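Side-chain contacts in putative N-acetyl-gamma-glutamyl-phosphate reductase (Arabidopsis thaliana, PDB 1XYG), which probably reduces N-acetyl-L-glutamyl 5-phosphate to the 5-semialdehyde with NADPH, a step of arginine biosynthesis in the chloroplast: residues Tyr164-Gln169 / Ser323-Leu328; Thr145-Glu150 / Ile168-Val173. All blocks are in the same frame, centred on the assembly; numbering follows the deposited sequence.

Contact 1: Tyr164-Gln169 / Ser323-Leu328; sequences YPTTIQ and SVIDNL
Thr167 meets Ser323 and Ile325 in a buried helix-on-sheet contact: the first turns of helix 163-177 lie across the end of strand 318-325, in the mixed sheet of the dimerisation domain. The short axes pass 7.8 Å apart at 140°.

One polar bond and one tight apolar touch carry it. Ser323 OG donates to Thr167 O over 2.8 Å, approaching in the carbonyl plane on a lone pair (C=O...donor angle 122°). A small hydroxyl suits this place because the usual helical donor to that carbonyl, the nitrogen four residues on, belongs to Pro171 and has no hydrogen. The serine thus supplies what the helix cannot: Ser323 already faces the helix, and OG, opposite its own backbone N, sits within bonding distance of that carbonyl.

Thr167 itself faces the strand with its two branches doing different work. Thr167 OG1 folds back between backbone N and carbonyl carbon (chi1 72°) and donates to Tyr164 O at 2.8 Å; Tyr164 O also accepts from Ile168 N, so two donors grip it. This turn leaves Thr167 CG2 for the strand, where it presses on Ile325 at about a right angle, 3.3 Å from Ile325 CD1 and 3.4 Å from Ile325 CG1. Both are shorter than usual for carbon pairs, so the fit is tight and perhaps strained, and the exact distances are doubtful. Threonine fits here because one residue offers both a methyl and a hydroxyl, the latter also bonded to Ser257 of the adjoining strand 255-262.

Ile325 is the last residue of the strand, just before the loop at Asp326, and its side chain is about 5 Å from that of Cys163, probably the catalytic residue. A helix that starts at the cysteine and lies on the sheet of the C-terminal domain is characteristic of the semialdehyde dehydrogenase family.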
loop_
_atom_site.group_PDB
_atom_site.type_symbol
_atom_site.label_atom_id
_atom_site.label_comp_id
_atom_site.label_asym_id
_atom_site.label_seq_id
_atom_site.Cartn_x
_atom_site.Cartn_y
_atom_site.Cartn_z
ATOM N N TYR A 164 -17.390 -5.542 12.978
ATOM C CA TYR A 164 -17.739 -4.217 13.485
ATOM C C TYR A 164 -18.473 -4.268 14.826
ATOM O O TYR A 164 -18.101 -3.570 15.770
ATOM C CB TYR A 164 -18.596 -3.463 12.462
ATOM C CG TYR A 164 -17.820 -2.884 11.303
ATOM C CD1 TYR A 164 -16.773 -1.983 11.518
ATOM C CD2 TYR A 164 -18.191 -3.160 9.988
ATOM C CE1 TYR A 164 -16.121 -1.359 10.448
ATOM C CE2 TYR A 164 -17.547 -2.546 8.910
ATOM C CZ TYR A 164 -16.519 -1.642 9.145
ATOM O OH TYR A 164 -15.927 -1.001 8.076
ATOM N N PRO A 165 -19.532 -5.095 14.926
ATOM C CA PRO A 165 -20.292 -5.207 16.173
ATOM C C PRO A 165 -19.410 -5.533 17.380
ATOM O O PRO A 165 -19.669 -5.063 18.487
ATOM C CB PRO A 165 -21.290 -6.329 15.874
ATOM C CG PRO A 165 -21.523 -6.187 14.417
ATOM C CD PRO A 165 -20.106 -5.976 13.896
ATOM N N THR A 166 -18.377 -6.341 17.163
ATOM C CA THR A 166 -17.472 -6.715 18.241
ATOM C C THR A 166 -16.721 -5.493 18.780
ATOM O O THR A 166 -16.618 -5.311 19.989
ATOM C CB THR A 166 -16.446 -7.781 17.765
ATOM O OG1 THR A 166 -17.130 -9.004 17.461
ATOM C CG2 THR A 166 -15.401 -8.041 18.843
ATOM N N THR A 167 -16.207 -4.658 17.879
ATOM C CA THR A 167 -15.468 -3.462 18.284
ATOM C C THR A 167 -16.355 -2.433 18.974
ATOM O O THR A 167 -15.867 -1.597 19.730
ATOM C CB THR A 167 -14.825 -2.735 17.081
ATOM O OG1 THR A 167 -15.850 -2.082 16.315
ATOM C CG2 THR A 167 -14.061 -3.714 16.196
ATOM N N ILE A 168 -17.658 -2.496 18.715
ATOM C CA ILE A 168 -18.592 -1.532 19.292
ATOM C C ILE A 168 -19.186 -1.951 20.640
ATOM O O ILE A 168 -19.235 -1.152 21.579
ATOM C CB ILE A 168 -19.746 -1.241 18.305
ATOM C CG1 ILE A 168 -19.183 -0.632 17.020
ATOM C CG2 ILE A 168 -20.750 -0.275 18.931
ATOM C CD1 ILE A 168 -20.166 -0.632 15.877
ATOM N N GLN A 169 -19.633 -3.198 20.736
ATOM C CA GLN A 169 -20.242 -3.678 21.967
ATOM C C GLN A 169 -19.276 -3.839 23.133
ATOM O O GLN A 169 -19.643 -3.581 24.272
ATOM C CB GLN A 169 -20.979 -4.995 21.711
ATOM C CG GLN A 169 -22.076 -4.852 20.688
ATOM C CD GLN A 169 -22.720 -6.169 20.356
ATOM O OE1 GLN A 169 -23.519 -6.702 21.138
ATOM N NE2 GLN A 169 -22.365 -6.720 19.194
ATOM N N SER A 323 -11.906 1.918 19.433
ATOM C CA SER A 323 -11.791 0.478 19.661
ATOM C C SER A 323 -11.251 -0.195 18.392
ATOM O O SER A 323 -11.825 -0.039 17.310
ATOM C CB SER A 323 -13.172 -0.081 20.019
ATOM O OG SER A 323 -13.127 -1.470 20.253
ATOM N N VAL A 324 -10.148 -0.931 18.517
ATOM C CA VAL A 324 -9.556 -1.585 17.354
ATOM C C VAL A 324 -9.295 -3.081 17.528
ATOM O O VAL A 324 -9.076 -3.569 18.644
ATOM C CB VAL A 324 -8.219 -0.904 16.959
ATOM C CG1 VAL A 324 -8.427 0.623 16.834
ATOM C CG2 VAL A 324 -7.142 -1.213 18.016
ATOM N N ILE A 325 -9.313 -3.791 16.404
ATOM C CA ILE A 325 -9.062 -5.228 16.357
ATOM C C ILE A 325 -8.584 -5.592 14.956
ATOM O O ILE A 325 -8.549 -4.751 14.057
ATOM C CB ILE A 325 -10.354 -6.064 16.601
ATOM C CG1 ILE A 325 -11.402 -5.736 15.534
ATOM C CG2 ILE A 325 -10.921 -5.796 17.987
ATOM C CD1 ILE A 325 -12.630 -6.639 15.596
ATOM N N ASP A 326 -8.188 -6.847 14.787
ATOM C CA ASP A 326 -7.813 -7.356 13.475
ATOM C C ASP A 326 -9.181 -7.933 13.077
ATOM O O ASP A 326 -9.680 -8.849 13.736
ATOM C CB ASP A 326 -6.775 -8.478 13.603
ATOM C CG ASP A 326 -6.508 -9.187 12.274
ATOM O OD1 ASP A 326 -7.467 -9.366 11.494
ATOM O OD2 ASP A 326 -5.349 -9.578 12.018
ATOM N N ASN A 327 -9.799 -7.383 12.037
ATOM C CA ASN A 327 -11.130 -7.829 11.621
ATOM C C ASN A 327 -11.259 -9.326 11.345
ATOM O O ASN A 327 -12.335 -9.895 11.516
ATOM C CB ASN A 327 -11.603 -7.046 10.388
ATOM C CG ASN A 327 -10.746 -7.305 9.181
ATOM O OD1 ASN A 327 -9.579 -6.903 9.140
ATOM N ND2 ASN A 327 -11.311 -7.994 8.184
ATOM N N LEU A 328 -10.168 -9.957 10.924
ATOM C CA LEU A 328 -10.183 -11.386 10.630
ATOM C C LEU A 328 -9.993 -12.286 11.855
ATOM O O LEU A 328 -10.375 -13.459 11.832
ATOM C CB LEU A 328 -9.103 -11.727 9.592
ATOM C CG LEU A 328 -9.329 -11.208 8.167
ATOM C CD1 LEU A 328 -8.148 -11.560 7.265
ATOM C CD2 LEU A 328 -10.617 -11.815 7.632
#

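Contact 2: Thr145-Glu150 / Ile168-Val173; sequences TEILRE and IQLPLV
Glu146 and Ile147, in the opening turn of helix 145-153, pack against Leu170 and Val173 of helix 163-177. The two short axes are 10.3 Å apart and inclined at 75°, so the helices touch over a small patch rather than along a shared groove.

Glu146 comes first. Its chain bends about the CB-CG bond (chi2 71°) and lies slantwise past Leu170, whose CD2 is 4.1 Å from Glu146 CB and 4.0 Å from Glu146 OE1. This is van der Waals contact only; a methyl is no hydrogen-bond donor for the carboxylate. The charge is answered by Lys330, which forms a salt bridge with OE1, while Gln338 bonds OE2; glutamate therefore suits a buried site where its aliphatic part can lie on leucine and its end meets helix 329-343.

Ile147 follows, its CB facing the other helix. Ile147 CG1 is 4.3 Å from Leu170 CD2, and Ile147 CD1 meets Val173 CG1 tip to tip at 4.2 Å. Leucine is well placed opposite: its first side-chain bond runs alongside the other helix, and the extended chain (chi2 176°) then brings CD2 nearer. Val173, one helical turn on, is shorter and already faces Ile147, so a compact branch suffices. Ile147 thus bridges both residues with purely apolar surface.

Helix 145-153 belongs to the NAD-binding part of the chain and helix 163-177 to the dimerisation part, with the short strand 157-159 of the parallel sheet between them in sequence. Helix 329-343 lies against the first helix, meeting Thr145, Glu146 and Arg149, whereas the second rests Pro171 and Leu172 on strand 255-262, with Leu172 and Val173 also touching helix 224-236.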
loop_
_atom_site.group_PDB
_atom_site.type_symbol
_atom_site.label_atom_id
_atom_site.label_comp_id
_atom_site.label_asym_id
_atom_site.label_seq_id
_atom_site.Cartn_x
_atom_site.Cartn_y
_atom_site.Cartn_z
ATOM N N THR A 145 -17.594 -13.347 23.381
ATOM C CA THR A 145 -16.930 -13.990 24.509
ATOM C C THR A 145 -16.817 -13.270 25.855
ATOM O O THR A 145 -17.331 -13.772 26.859
ATOM C CB THR A 145 -15.535 -14.502 24.096
ATOM O OG1 THR A 145 -15.581 -14.956 22.735
ATOM C CG2 THR A 145 -15.135 -15.681 24.988
ATOM N N GLU A 146 -16.159 -12.116 25.896
ATOM C CA GLU A 146 -15.994 -11.403 27.163
ATOM C C GLU A 146 -17.294 -10.976 27.838
ATOM O O GLU A 146 -17.319 -10.738 29.044
ATOM C CB GLU A 146 -15.095 -10.174 26.979
ATOM C CG GLU A 146 -13.642 -10.485 26.658
ATOM C CD GLU A 146 -13.440 -11.033 25.246
ATOM O OE1 GLU A 146 -14.341 -10.860 24.387
ATOM O OE2 GLU A 146 -12.370 -11.621 24.987
ATOM N N ILE A 147 -18.372 -10.879 27.072
ATOM C CA ILE A 147 -19.657 -10.466 27.626
ATOM C C ILE A 147 -20.586 -11.640 27.987
ATOM O O ILE A 147 -21.195 -11.648 29.059
ATOM C CB ILE A 147 -20.415 -9.539 26.632
ATOM C CG1 ILE A 147 -19.524 -8.366 26.201
ATOM C CG2 ILE A 147 -21.684 -9.016 27.272
ATOM C CD1 ILE A 147 -19.219 -7.365 27.286
ATOM N N LEU A 148 -20.701 -12.624 27.097
ATOM C CA LEU A 148 -21.596 -13.760 27.348
ATOM C C LEU A 148 -20.873 -15.082 27.617
ATOM O O LEU A 148 -21.426 -16.160 27.398
ATOM C CB LEU A 148 -22.555 -13.919 26.160
ATOM C CG LEU A 148 -23.453 -12.710 25.858
ATOM C CD1 LEU A 148 -24.232 -12.924 24.574
ATOM C CD2 LEU A 148 -24.408 -12.498 27.017
ATOM N N ARG A 149 -19.643 -14.987 28.105
ATOM C CA ARG A 149 -18.839 -16.163 28.393
ATOM C C ARG A 149 -19.622 -17.310 29.046
ATOM O O ARG A 149 -19.640 -18.432 28.529
ATOM C CB ARG A 149 -17.665 -15.792 29.296
ATOM C CG ARG A 149 -16.553 -16.817 29.227
ATOM C CD ARG A 149 -15.642 -16.693 30.395
ATOM N NE ARG A 149 -15.450 -15.302 30.781
ATOM C CZ ARG A 149 -14.638 -14.447 30.175
ATOM N NH1 ARG A 149 -13.919 -14.825 29.126
ATOM N NH2 ARG A 149 -14.524 -13.216 30.650
ATOM N N GLU A 150 -20.261 -17.028 30.177
ATOM C CA GLU A 150 -21.008 -18.046 30.907
ATOM C C GLU A 150 -22.098 -18.761 30.109
ATOM O O GLU A 150 -22.304 -19.964 30.275
ATOM C CB GLU A 150 -21.596 -17.443 32.184
ATOM C CG GLU A 150 -20.535 -17.031 33.191
ATOM C CD GLU A 150 -19.535 -18.145 33.469
ATOM O OE1 GLU A 150 -19.971 -19.269 33.794
ATOM O OE2 GLU A 150 -18.313 -17.900 33.363
ATOM N N ILE A 168 -17.658 -2.496 18.715
ATOM C CA ILE A 168 -18.592 -1.532 19.292
ATOM C C ILE A 168 -19.186 -1.951 20.640
ATOM O O ILE A 168 -19.235 -1.152 21.579
ATOM C CB ILE A 168 -19.746 -1.241 18.305
ATOM C CG1 ILE A 168 -19.183 -0.632 17.020
ATOM C CG2 ILE A 168 -20.750 -0.275 18.931
ATOM C CD1 ILE A 168 -20.166 -0.632 15.877
ATOM N N GLN A 169 -19.633 -3.198 20.736
ATOM C CA GLN A 169 -20.242 -3.678 21.967
ATOM C C GLN A 169 -19.276 -3.839 23.133
ATOM O O GLN A 169 -19.643 -3.581 24.272
ATOM C CB GLN A 169 -20.979 -4.995 21.711
ATOM C CG GLN A 169 -22.076 -4.852 20.688
ATOM C CD GLN A 169 -22.720 -6.169 20.356
ATOM O OE1 GLN A 169 -23.519 -6.702 21.138
ATOM N NE2 GLN A 169 -22.365 -6.720 19.194
ATOM N N LEU A 170 -18.045 -4.263 22.869
ATOM C CA LEU A 170 -17.090 -4.434 23.962
ATOM C C LEU A 170 -16.968 -3.152 24.800
ATOM O O LEU A 170 -17.003 -3.205 26.030
ATOM C CB LEU A 170 -15.722 -4.871 23.422
ATOM C CG LEU A 170 -15.637 -6.357 23.055
ATOM C CD1 LEU A 170 -14.282 -6.666 22.438
ATOM C CD2 LEU A 170 -15.875 -7.198 24.299
ATOM N N PRO A 171 -16.815 -1.986 24.147
ATOM C CA PRO A 171 -16.708 -0.753 24.929
ATOM C C PRO A 171 -18.042 -0.226 25.473
ATOM O O PRO A 171 -18.128 0.180 26.628
ATOM C CB PRO A 171 -16.078 0.230 23.939
ATOM C CG PRO A 171 -16.566 -0.268 22.620
ATOM C CD PRO A 171 -16.364 -1.752 22.764
ATOM N N LEU A 172 -19.082 -0.250 24.644
ATOM C CA LEU A 172 -20.377 0.289 25.041
ATOM C C LEU A 172 -21.230 -0.492 26.031
ATOM O O LEU A 172 -21.926 0.113 26.856
ATOM C CB LEU A 172 -21.217 0.590 23.797
ATOM C CG LEU A 172 -20.603 1.563 22.786
ATOM C CD1 LEU A 172 -21.653 1.944 21.751
ATOM C CD2 LEU A 172 -20.077 2.809 23.512
ATOM N N VAL A 173 -21.197 -1.819 25.962
ATOM C CA VAL A 173 -22.019 -2.617 26.867
ATOM C C VAL A 173 -21.765 -2.291 28.336
ATOM O O VAL A 173 -22.700 -1.988 29.072
ATOM C CB VAL A 173 -21.830 -4.125 26.614
ATOM C CG1 VAL A 173 -22.564 -4.922 27.673
ATOM C CG2 VAL A 173 -22.356 -4.476 25.227
#

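In the fold
Both contacts are built on helix 163-177, and their centres are 11 Å apart. Contact 1 uses its opening turns, contact 2 the next ones, with Ile168 and Gln169 common to both segments; Ser323 OG also packs at 4.1 Å against Pro171 CD. Along the chain, 145-150 comes first, the helix follows soon after, and strand 318-325 arrives some 150 residues later. The helix is thus held from two directions: contact 1 joins it to the mixed sheet of the dimerisation domain, and contact 2 to a helix of the NAD-binding part. It starts at Cys163, the probable catalytic residue, where the two parts of the subunit meet.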